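Local atomic coordinates of beta-N-acetylhexosaminidase (Streptomyces plicatus, PDB entry 1JAK), a protein that hydrolyses terminal N-acetylhexosamine residues from glycosides as a family 20 glycoside hydrolase, by substrate-assisted catalysis in an alpha/beta barrel. Residues D483-K486 and V487-A491; Q457-Y460 and M461-R465; P494-A498 and A499-F503; Y63-D66 and L67-A71. All coordinates share one frame; numbering follows the deposited sequence.

Contact 1 of 4, residues D483-K486 and V487-A491; sequences DTYK and VRLAA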
loop_
_atom_site.group_PDB
_atom_site.type_symbol
_atom_site.label_atom_id
_atom_site.label_comp_id
_atom_site.label_asym_id
_atom_site.label_seq_id
_atom_site.Cartn_x
_atom_site.Cartn_y
_atom_site.Cartn_z
ATOM N N ASP A 483 -2.714 -11.419 21.114
ATOM C CA ASP A 483 -2.429 -10.943 22.465
ATOM C C ASP A 483 -1.105 -10.204 22.603
ATOM O O ASP A 483 -1.011 -9.243 23.368
ATOM C CB ASP A 483 -2.488 -12.096 23.471
ATOM C CG ASP A 483 -3.902 -12.596 23.700
ATOM O OD1 ASP A 483 -4.849 -11.799 23.529
ATOM O OD2 ASP A 483 -4.068 -13.777 24.069
ATOM N N THR A 484 -0.083 -10.641 21.875
ATOM C CA THR A 484 1.210 -9.971 21.955
ATOM C C THR A 484 1.309 -8.858 20.916
ATOM O O THR A 484 1.976 -7.851 21.143
ATOM C CB THR A 484 2.387 -10.965 21.787
ATOM O OG1 THR A 484 2.224 -11.722 20.584
ATOM C CG2 THR A 484 2.446 -11.917 22.977
ATOM N N TYR A 485 0.637 -9.032 19.782
ATOM C CA TYR A 485 0.653 -8.007 18.742
ATOM C C TYR A 485 -0.023 -6.730 19.238
ATOM O O TYR A 485 0.465 -5.625 18.991
ATOM C CB TYR A 485 -0.079 -8.486 17.481
ATOM C CG TYR A 485 -0.257 -7.384 16.452
ATOM C CD1 TYR A 485 0.831 -6.904 15.721
ATOM C CD2 TYR A 485 -1.499 -6.775 16.261
ATOM C CE1 TYR A 485 0.690 -5.840 14.828
ATOM C CE2 TYR A 485 -1.651 -5.704 15.369
ATOM C CZ TYR A 485 -0.552 -5.244 14.662
ATOM O OH TYR A 485 -0.680 -4.177 13.802
ATOM N N LYS A 486 -1.147 -6.877 19.935
ATOM C CA LYS A 486 -1.873 -5.709 20.417
ATOM C C LYS A 486 -1.030 -4.830 21.329
ATOM O O LYS A 486 -1.282 -3.628 21.438
ATOM C CB LYS A 486 -3.170 -6.122 21.127
ATOM C CG LYS A 486 -2.997 -6.811 22.464
ATOM C CD LYS A 486 -4.360 -7.215 23.018
ATOM C CE LYS A 486 -4.238 -7.879 24.380
ATOM N NZ LYS A 486 -5.571 -8.283 24.906
ATOM N N VAL A 487 -0.030 -5.419 21.979
ATOM C CA VAL A 487 0.845 -4.644 22.854
ATOM C C VAL A 487 1.788 -3.807 21.996
ATOM O O VAL A 487 2.082 -2.658 22.322
ATOM C CB VAL A 487 1.678 -5.554 23.782
ATOM C CG1 VAL A 487 2.668 -4.713 24.577
ATOM C CG2 VAL A 487 0.756 -6.309 24.726
ATOM N N ARG A 488 2.260 -4.391 20.899
ATOM C CA ARG A 488 3.150 -3.679 19.991
ATOM C C ARG A 488 2.365 -2.592 19.261
ATOM O O ARG A 488 2.905 -1.528 18.949
ATOM C CB ARG A 488 3.787 -4.656 18.994
ATOM C CG ARG A 488 4.819 -5.579 19.646
ATOM C CD ARG A 488 5.571 -6.443 18.636
ATOM N NE ARG A 488 4.794 -7.592 18.172
ATOM C CZ ARG A 488 4.334 -7.737 16.932
ATOM N NH1 ARG A 488 4.566 -6.801 16.020
ATOM N NH2 ARG A 488 3.652 -8.826 16.600
ATOM N N LEU A 489 1.087 -2.852 18.997
ATOM C CA LEU A 489 0.251 -1.861 18.325
ATOM C C LEU A 489 -0.075 -0.738 19.305
ATOM O O LEU A 489 -0.054 0.439 18.946
ATOM C CB LEU A 489 -1.049 -2.501 17.816
ATOM C CG LEU A 489 -1.974 -1.587 16.999
ATOM C CD1 LEU A 489 -1.253 -1.110 15.741
ATOM C CD2 LEU A 489 -3.244 -2.347 16.620
ATOM N N ALA A 490 -0.371 -1.103 20.548
ATOM C CA ALA A 490 -0.691 -0.115 21.573
ATOM C C ALA A 490 0.452 0.880 21.736
ATOM O O ALA A 490 0.228 2.065 21.989
ATOM C CB ALA A 490 -0.957 -0.811 22.904
ATOM N N ALA A 491 1.675 0.387 21.578
ATOM C CA ALA A 491 2.871 1.206 21.726
ATOM C C ALA A 491 2.997 2.312 20.683
ATOM O O ALA A 491 3.759 3.261 20.873
ATOM C CB ALA A 491 4.105 0.320 21.687
HETATM O O HOH W 1 2.649 -11.141 17.864
#
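Asp-483 meets Val-487 one turn further along helix 482-490, where methyl CG2 of Val-487 rests 3.7 Å from the Asp-483 carbonyl oxygen. The whole contact is an i to i+3 and i+4 arrangement within this helix near the C-terminus of the chain. The carboxylate of Asp-483 also makes a long ion pair with Lys-486 on the outer side.

Thr-484 comes next. Its carbonyl O receives the N-H of Val-487 from above the carbonyl plane and, weakly, that of Arg-488. Its OG1 is hydrogen-bonded to Asp-481 and accepts a hydrogen bond from a water 2.8 Å away, which in turn accepts one from NH2 of Arg-488 at the guanidinium edge.

Tyr-485 carries most of the packing. With CG anti to the backbone N (chi1 172°), the ring runs forward along the helix between Arg-488 and Leu-489. Arg-488 brings NH2 to the ring edge, 3.5 Å from CD1, and the two planes stand 72° apart, so this is no flat stack. The guanidinium is buried and held by Glu-471 and the Val-27 carbonyl, while Tyr-424 stacks on the tyrosine ring. On the CE2 side, Leu-489 comes in obliquely, its CD2 3.9 Å from CE2 of Tyr-485.

Lys-486 closes the segment: its carbonyl O accepts the N-H of Ala-490 at 2.8 Å, and the methyl CB of Ala-490 sits 3.2 Å from that same oxygen.

Contact 2 of 4, residues Q457-Y460 and M461-R465; sequences QLDY and MAFPR
The last turn of helix 455-462, in the catalytic domain, ends where Asp-459 O receives the N-H of Phe-463. That bond is short and fairly straight, 2.8 Å with an N-H...O angle of 164°, and Phe-463 is the first residue to leave helical geometry. Its ring turns an edge to the same oxygen, CD1 standing 3.5 Å from Asp-459 O. The carboxylate of Asp-459 runs alongside the ring with its plane steeply inclined, OD1 4.0 Å from CE1 of Phe-463, while Arg-178 and Arg-182 of helix 173-184 pair with OD2.

Beyond Phe-463 a cis peptide leads into Pro-464, and the Arg-465 side chain reaches back, NH2 donating almost straight to a lone pair of Met-461 O at 3.1 Å. NH1 of Arg-465 hydrogen-bonds the carbonyl of Met-402, a residue of the inhibitor pocket. On another side of the helix, Met-461 bends at chi2 (-52°) to set SD obliquely beside the Tyr-460 ring, 3.7 Å from CD2, a Met-aromatic contact. An alanine replacing Tyr-460 would probably leave this sulfur without its aromatic neighbour and open a gap beside Asp-502 and Tyr-504. The N-H of Ala-462 hydrogen-bonds Leu-458 O, one turn back.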
loop_
_atom_site.group_PDB
_atom_site.type_symbol
_atom_site.label_atom_id
_atom_site.label_comp_id
_atom_site.label_asym_id
_atom_site.label_seq_id
_atom_site.Cartn_x
_atom_site.Cartn_y
_atom_site.Cartn_z
ATOM N N GLN A 457 -9.143 12.183 7.342
ATOM C CA GLN A 457 -10.138 11.116 7.335
ATOM C C GLN A 457 -9.483 9.830 6.837
ATOM O O GLN A 457 -9.815 8.734 7.297
ATOM C CB GLN A 457 -11.325 11.497 6.446
ATOM C CG GLN A 457 -12.053 12.743 6.932
ATOM C CD GLN A 457 -13.270 13.073 6.098
ATOM O OE1 GLN A 457 -13.268 12.887 4.884
ATOM N NE2 GLN A 457 -14.313 13.587 6.744
ATOM N N LEU A 458 -8.552 9.961 5.897
ATOM C CA LEU A 458 -7.845 8.786 5.402
ATOM C C LEU A 458 -7.096 8.152 6.575
ATOM O O LEU A 458 -7.113 6.933 6.743
ATOM C CB LEU A 458 -6.843 9.166 4.310
ATOM C CG LEU A 458 -7.400 9.732 3.003
ATOM C CD1 LEU A 458 -6.245 9.992 2.045
ATOM C CD2 LEU A 458 -8.394 8.752 2.390
ATOM N N ASP A 459 -6.445 8.981 7.389
ATOM C CA ASP A 459 -5.697 8.467 8.538
ATOM C C ASP A 459 -6.583 7.729 9.538
ATOM O O ASP A 459 -6.235 6.643 10.005
ATOM C CB ASP A 459 -4.972 9.598 9.288
ATOM C CG ASP A 459 -3.763 10.134 8.539
ATOM O OD1 ASP A 459 -3.144 9.378 7.762
ATOM O OD2 ASP A 459 -3.421 11.320 8.746
ATOM N N TYR A 460 -7.725 8.323 9.871
ATOM C CA TYR A 460 -8.631 7.721 10.843
ATOM C C TYR A 460 -9.114 6.327 10.447
ATOM O O TYR A 460 -9.304 5.465 11.310
ATOM C CB TYR A 460 -9.833 8.638 11.077
ATOM C CG TYR A 460 -10.820 8.084 12.080
ATOM C CD1 TYR A 460 -10.573 8.157 13.451
ATOM C CD2 TYR A 460 -11.987 7.460 11.650
ATOM C CE1 TYR A 460 -11.476 7.612 14.373
ATOM C CE2 TYR A 460 -12.889 6.916 12.555
ATOM C CZ TYR A 460 -12.630 6.994 13.910
ATOM O OH TYR A 460 -13.533 6.448 14.793
ATOM N N MET A 461 -9.302 6.102 9.149
ATOM C CA MET A 461 -9.763 4.802 8.673
ATOM C C MET A 461 -8.599 3.853 8.391
ATOM O O MET A 461 -8.746 2.636 8.492
ATOM C CB MET A 461 -10.626 4.971 7.416
ATOM C CG MET A 461 -11.946 5.710 7.665
ATOM S SD MET A 461 -12.922 5.019 9.028
ATOM C CE MET A 461 -13.494 3.466 8.309
ATOM N N ALA A 462 -7.437 4.405 8.054
ATOM C CA ALA A 462 -6.271 3.572 7.770
ATOM C C ALA A 462 -5.616 3.070 9.057
ATOM O O ALA A 462 -5.154 1.932 9.119
ATOM C CB ALA A 462 -5.261 4.351 6.937
ATOM N N PHE A 463 -5.575 3.921 10.080
ATOM C CA PHE A 463 -4.974 3.552 11.362
ATOM C C PHE A 463 -6.058 3.249 12.389
ATOM O O PHE A 463 -7.043 3.980 12.491
ATOM C CB PHE A 463 -4.076 4.683 11.873
ATOM C CG PHE A 463 -2.851 4.915 11.029
ATOM C CD1 PHE A 463 -2.920 5.675 9.864
ATOM C CD2 PHE A 463 -1.628 4.364 11.396
ATOM C CE1 PHE A 463 -1.786 5.883 9.077
ATOM C CE2 PHE A 463 -0.488 4.565 10.617
ATOM C CZ PHE A 463 -0.569 5.327 9.454
ATOM N N PRO A 464 -5.833 2.249 13.256
ATOM C CA PRO A 464 -4.668 1.370 13.406
ATOM C C PRO A 464 -4.592 0.033 12.662
ATOM O O PRO A 464 -3.745 -0.794 12.995
ATOM C CB PRO A 464 -4.635 1.150 14.908
ATOM C CG PRO A 464 -6.101 0.932 15.190
ATOM C CD PRO A 464 -6.796 2.012 14.350
ATOM N N ARG A 465 -5.443 -0.200 11.669
ATOM C CA ARG A 465 -5.403 -1.477 10.958
ATOM C C ARG A 465 -4.288 -1.611 9.917
ATOM O O ARG A 465 -3.855 -2.724 9.607
ATOM C CB ARG A 465 -6.764 -1.751 10.308
ATOM C CG ARG A 465 -7.882 -1.974 11.327
ATOM C CD ARG A 465 -9.260 -2.077 10.668
ATOM N NE ARG A 465 -9.627 -0.837 9.985
ATOM C CZ ARG A 465 -10.840 -0.570 9.512
ATOM N NH1 ARG A 465 -11.822 -1.454 9.644
ATOM N NH2 ARG A 465 -11.074 0.585 8.903
#

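Contact 3 of 4, residues P494-A498 and A499-F503; sequences PYWEA and AGIDF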
loop_
_atom_site.group_PDB
_atom_site.type_symbol
_atom_site.label_atom_id
_atom_site.label_comp_id
_atom_site.label_asym_id
_atom_site.label_seq_id
_atom_site.Cartn_x
_atom_site.Cartn_y
_atom_site.Cartn_z
ATOM N N PRO A 494 1.681 6.935 21.219
ATOM C CA PRO A 494 2.443 8.176 21.393
ATOM C C PRO A 494 3.151 8.659 20.129
ATOM O O PRO A 494 3.349 9.860 19.946
ATOM C CB PRO A 494 3.409 7.832 22.526
ATOM C CG PRO A 494 3.608 6.358 22.368
ATOM C CD PRO A 494 2.212 5.865 22.079
ATOM N N TYR A 495 3.533 7.726 19.261
ATOM C CA TYR A 495 4.194 8.090 18.013
ATOM C C TYR A 495 3.197 8.776 17.082
ATOM O O TYR A 495 3.494 9.811 16.487
ATOM C CB TYR A 495 4.765 6.849 17.315
ATOM C CG TYR A 495 5.912 6.193 18.052
ATOM C CD1 TYR A 495 5.683 5.402 19.175
ATOM C CD2 TYR A 495 7.230 6.380 17.633
ATOM C CE1 TYR A 495 6.736 4.810 19.869
ATOM C CE2 TYR A 495 8.294 5.794 18.318
ATOM C CZ TYR A 495 8.037 5.011 19.436
ATOM O OH TYR A 495 9.079 4.434 20.127
ATOM N N TRP A 496 2.006 8.198 16.959
ATOM C CA TRP A 496 0.995 8.777 16.089
ATOM C C TRP A 496 0.539 10.139 16.597
ATOM O O TRP A 496 0.331 11.063 15.812
ATOM C CB TRP A 496 -0.186 7.813 15.942
ATOM C CG TRP A 496 0.215 6.541 15.248
ATOM C CD1 TRP A 496 1.243 6.386 14.356
ATOM C CD2 TRP A 496 -0.430 5.265 15.339
ATOM N NE1 TRP A 496 1.277 5.096 13.889
ATOM C CE2 TRP A 496 0.261 4.386 14.473
ATOM C CE3 TRP A 496 -1.523 4.779 16.067
ATOM C CZ2 TRP A 496 -0.108 3.045 14.315
ATOM C CZ3 TRP A 496 -1.891 3.442 15.909
ATOM C CH2 TRP A 496 -1.183 2.593 15.037
ATOM N N GLU A 497 0.398 10.265 17.913
ATOM C CA GLU A 497 -0.006 11.532 18.513
ATOM C C GLU A 497 1.036 12.602 18.202
ATOM O O GLU A 497 0.700 13.711 17.788
ATOM C CB GLU A 497 -0.155 11.372 20.029
ATOM C CG GLU A 497 -1.391 10.587 20.444
ATOM C CD GLU A 497 -1.394 10.240 21.920
ATOM O OE1 GLU A 497 -0.741 10.962 22.704
ATOM O OE2 GLU A 497 -2.061 9.253 22.295
ATOM N N ALA A 498 2.305 12.259 18.396
ATOM C CA ALA A 498 3.397 13.190 18.136
ATOM C C ALA A 498 3.501 13.541 16.653
ATOM O O ALA A 498 3.893 14.654 16.297
ATOM C CB ALA A 498 4.714 12.595 18.629
ATOM N N ALA A 499 3.138 12.592 15.792
ATOM C CA ALA A 499 3.204 12.790 14.345
ATOM C C ALA A 499 1.956 13.450 13.759
ATOM O O ALA A 499 1.939 13.818 12.583
ATOM C CB ALA A 499 3.448 11.449 13.653
ATOM N N GLY A 500 0.915 13.593 14.571
ATOM C CA GLY A 500 -0.308 14.207 14.088
ATOM C C GLY A 500 -1.124 13.254 13.233
ATOM O O GLY A 500 -1.863 13.676 12.343
ATOM N N ILE A 501 -0.981 11.962 13.499
ATOM C CA ILE A 501 -1.718 10.948 12.755
ATOM C C ILE A 501 -2.945 10.526 13.556
ATOM O O ILE A 501 -2.829 9.887 14.600
ATOM C CB ILE A 501 -0.842 9.704 12.486
ATOM C CG1 ILE A 501 0.344 10.092 11.599
ATOM C CG2 ILE A 501 -1.681 8.602 11.835
ATOM C CD1 ILE A 501 1.327 8.963 11.335
ATOM N N ASP A 502 -4.125 10.894 13.075
ATOM C CA ASP A 502 -5.337 10.520 13.780
ATOM C C ASP A 502 -5.560 9.030 13.572
ATOM O O ASP A 502 -5.211 8.481 12.526
ATOM C CB ASP A 502 -6.532 11.322 13.262
ATOM C CG ASP A 502 -7.762 11.168 14.140
ATOM O OD1 ASP A 502 -7.602 10.981 15.370
ATOM O OD2 ASP A 502 -8.889 11.250 13.606
ATOM N N PHE A 503 -6.112 8.370 14.581
ATOM C CA PHE A 503 -6.373 6.944 14.494
ATOM C C PHE A 503 -7.516 6.570 15.419
ATOM O O PHE A 503 -7.799 7.274 16.388
ATOM C CB PHE A 503 -5.125 6.128 14.869
ATOM C CG PHE A 503 -4.693 6.282 16.308
ATOM C CD1 PHE A 503 -3.989 7.408 16.723
ATOM C CD2 PHE A 503 -4.986 5.292 17.244
ATOM C CE1 PHE A 503 -3.581 7.548 18.052
ATOM C CE2 PHE A 503 -4.582 5.421 18.577
ATOM C CZ PHE A 503 -3.878 6.552 18.981
#
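Trp-496 and Phe-503 meet in an edge-to-face pair where the chain folds back after helix 493-499, a turn that closes with a Schellman motif. Gly-500 has the positive phi (77°) that such an ending needs. Its N-H reaches Glu-497 O from well above the carbonyl plane, whereas the Ile-501 N-H bonds Trp-496 O at 2.8 Å and lies much closer to the carbonyl plane.

The tight part lies on the inner side. CE3 of Trp-496 stands over the centre of the Phe-503 ring, 3.5 Å from CG; the centroids of the indole six-membered ring and the Phe-503 ring are 4.9 Å apart, and the planes make 61°. Phe-503 reaches this position because its CG lies between the backbone N and the carbonyl carbon (chi1 65°), which turns the ring face toward the indole of Trp-496. On the pyrrole side of the indole, CD1 of Ile-501 reaches CD1 of Trp-496 at 4.0 Å. The rest of the indole is also engaged: NE1 is hydrogen-bonded to Tyr-186 OH, and Phe-463 makes another edge-to-face pair with the ring, while Trp-511 meets Phe-503.

The outer side is looser. Gly-500 is exposed and offers no side chain, and Glu-497 runs out along the surface, its carboxylate in a long, weak ion pair with Arg-15. Its CG lies at the edge of the Phe-503 ring, 4.4 Å from CE1. Ala-499 gives its N-H to Tyr-495 O, and its CB lies 3.3 Å from that oxygen.

Contact 4 of 4, residues Y63-D66 and L67-A71; sequences YLAD and LLRPA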
loop_
_atom_site.group_PDB
_atom_site.type_symbol
_atom_site.label_atom_id
_atom_site.label_comp_id
_atom_site.label_asym_id
_atom_site.label_seq_id
_atom_site.Cartn_x
_atom_site.Cartn_y
_atom_site.Cartn_z
ATOM N N TYR A 63 17.700 10.147 3.401
ATOM C CA TYR A 63 16.324 9.898 3.818
ATOM C C TYR A 63 16.253 9.811 5.340
ATOM O O TYR A 63 15.371 10.396 5.975
ATOM C CB TYR A 63 15.822 8.588 3.209
ATOM C CG TYR A 63 14.481 8.142 3.742
ATOM C CD1 TYR A 63 13.296 8.718 3.283
ATOM C CD2 TYR A 63 14.396 7.148 4.718
ATOM C CE1 TYR A 63 12.059 8.311 3.785
ATOM C CE2 TYR A 63 13.170 6.741 5.227
ATOM C CZ TYR A 63 12.007 7.322 4.757
ATOM O OH TYR A 63 10.795 6.912 5.257
ATOM N N LEU A 64 17.191 9.072 5.920
ATOM C CA LEU A 64 17.246 8.906 7.366
ATOM C C LEU A 64 17.538 10.234 8.062
ATOM O O LEU A 64 16.876 10.590 9.038
ATOM C CB LEU A 64 18.320 7.880 7.738
ATOM C CG LEU A 64 18.616 7.744 9.238
ATOM C CD1 LEU A 64 17.352 7.324 9.980
ATOM C CD2 LEU A 64 19.725 6.727 9.451
ATOM N N ALA A 65 18.536 10.959 7.564
ATOM C CA ALA A 65 18.896 12.243 8.156
ATOM C C ALA A 65 17.684 13.170 8.175
ATOM O O ALA A 65 17.413 13.829 9.181
ATOM C CB ALA A 65 20.037 12.884 7.372
ATOM N N ASP A 66 16.958 13.219 7.060
ATOM C CA ASP A 66 15.770 14.063 6.968
ATOM C C ASP A 66 14.714 13.682 8.008
ATOM O O ASP A 66 14.010 14.547 8.530
ATOM C CB ASP A 66 15.153 13.992 5.566
ATOM C CG ASP A 66 15.969 14.743 4.526
ATOM O OD1 ASP A 66 16.832 15.560 4.914
ATOM O OD2 ASP A 66 15.738 14.527 3.316
ATOM N N LEU A 67 14.595 12.391 8.304
ATOM C CA LEU A 67 13.623 11.938 9.295
ATOM C C LEU A 67 14.019 12.327 10.712
ATOM O O LEU A 67 13.158 12.600 11.549
ATOM C CB LEU A 67 13.469 10.412 9.259
ATOM C CG LEU A 67 12.731 9.721 8.115
ATOM C CD1 LEU A 67 12.819 8.215 8.311
ATOM C CD2 LEU A 67 11.279 10.172 8.087
ATOM N N LEU A 68 15.320 12.358 10.979
ATOM C CA LEU A 68 15.810 12.651 12.323
ATOM C C LEU A 68 16.161 14.098 12.661
ATOM O O LEU A 68 16.052 14.507 13.819
ATOM C CB LEU A 68 17.036 11.780 12.618
ATOM C CG LEU A 68 16.874 10.263 12.487
ATOM C CD1 LEU A 68 18.186 9.577 12.850
ATOM C CD2 LEU A 68 15.755 9.788 13.393
ATOM N N ARG A 69 16.578 14.870 11.667
ATOM C CA ARG A 69 16.987 16.250 11.915
ATOM C C ARG A 69 16.012 17.168 12.657
ATOM O O ARG A 69 16.414 17.869 13.586
ATOM C CB ARG A 69 17.439 16.898 10.600
ATOM C CG ARG A 69 18.818 16.404 10.144
ATOM C CD ARG A 69 19.179 16.864 8.734
ATOM N NE ARG A 69 20.448 16.282 8.294
ATOM C CZ ARG A 69 20.813 16.156 7.022
ATOM N NH1 ARG A 69 20.004 16.570 6.057
ATOM N NH2 ARG A 69 21.988 15.613 6.711
ATOM N N PRO A 70 14.725 17.174 12.275
ATOM C CA PRO A 70 13.761 18.045 12.960
ATOM C C PRO A 70 13.633 17.836 14.472
ATOM O O PRO A 70 13.762 18.786 15.251
ATOM C CB PRO A 70 12.455 17.754 12.229
ATOM C CG PRO A 70 12.921 17.403 10.841
ATOM C CD PRO A 70 14.091 16.502 11.126
ATOM N N ALA A 71 13.380 16.597 14.883
ATOM C CA ALA A 71 13.215 16.287 16.300
ATOM C C ALA A 71 14.506 16.317 17.112
ATOM O O ALA A 71 14.488 16.671 18.291
ATOM C CB ALA A 71 12.529 14.925 16.461
HETATM O O HOH W 2 19.310 15.133 3.932
#
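Arg-69 folds back along its helix over Ala-65, four residues earlier. Its CB starts beside Ala-65 O, the oxygen that accepts the Arg-69 N-H at 2.8 Å, and CG comes closer still, 3.1 Å from that oxygen. CD stays near it too; the extended chain then carries NE to the methyl of Ala-65. CZ settles 3.4 Å from Ala-65 CB, which lies over the centre of one guanidinium face. At the tip, NH1 forms a salt bridge of 3.5 Å with Asp-66 OD1, the carboxylate turned steeply to the guanidinium, and a water reinforces it, donating to OD1 and accepting weakly from NH1. NE and NH2 hydrogen-bond the carbonyls of Arg-75 and Leu-76, respectively. A leucine in place of Arg-69 would probably leave those two carbonyls and Asp-66 without their charged partner.

Two apolar pairs cover other sides of the helix. Leu-67 presses CD1 against CE2 of Tyr-63 at 3.4 Å, with CG over the ring face toward its rim; the Tyr-63 hydroxyl bonds Gln-124. Leu-64 and Leu-68 meet through their CD1 methyls, 3.7 Å apart. Leu-64 faces strand 49-50 and helix 116-129, Leu-68 the loop residue Leu-76, the packing of a beta-alpha-beta unit with helix 55-72 between parallel strands 49-50 and 78-79.

Contacts 1, 2 and 3 form one cluster near the C-terminal end of the chain. Contact 2 is the most buried and touches both others: Phe-463 CB lies 3.5 Å from Phe-503 CB of contact 3, and Pro-464 O meets Leu-489 of contact 1, whose CD1 packs on Trp-496. Contacts 1 and 3 are partly buried and sit on successive helices. Contact 4, in family 20 domain 2, touches none of the others, its centre about 17 Å from that of contact 3. Chemistry follows place: sulfur and aromatic packing with enclosed charges in contact 2, mainly aromatic packing in contact 3, a buried arginine beside a tyrosine in contact 1, and leucine packing with a more exposed arginine-aspartate pair in contact 4.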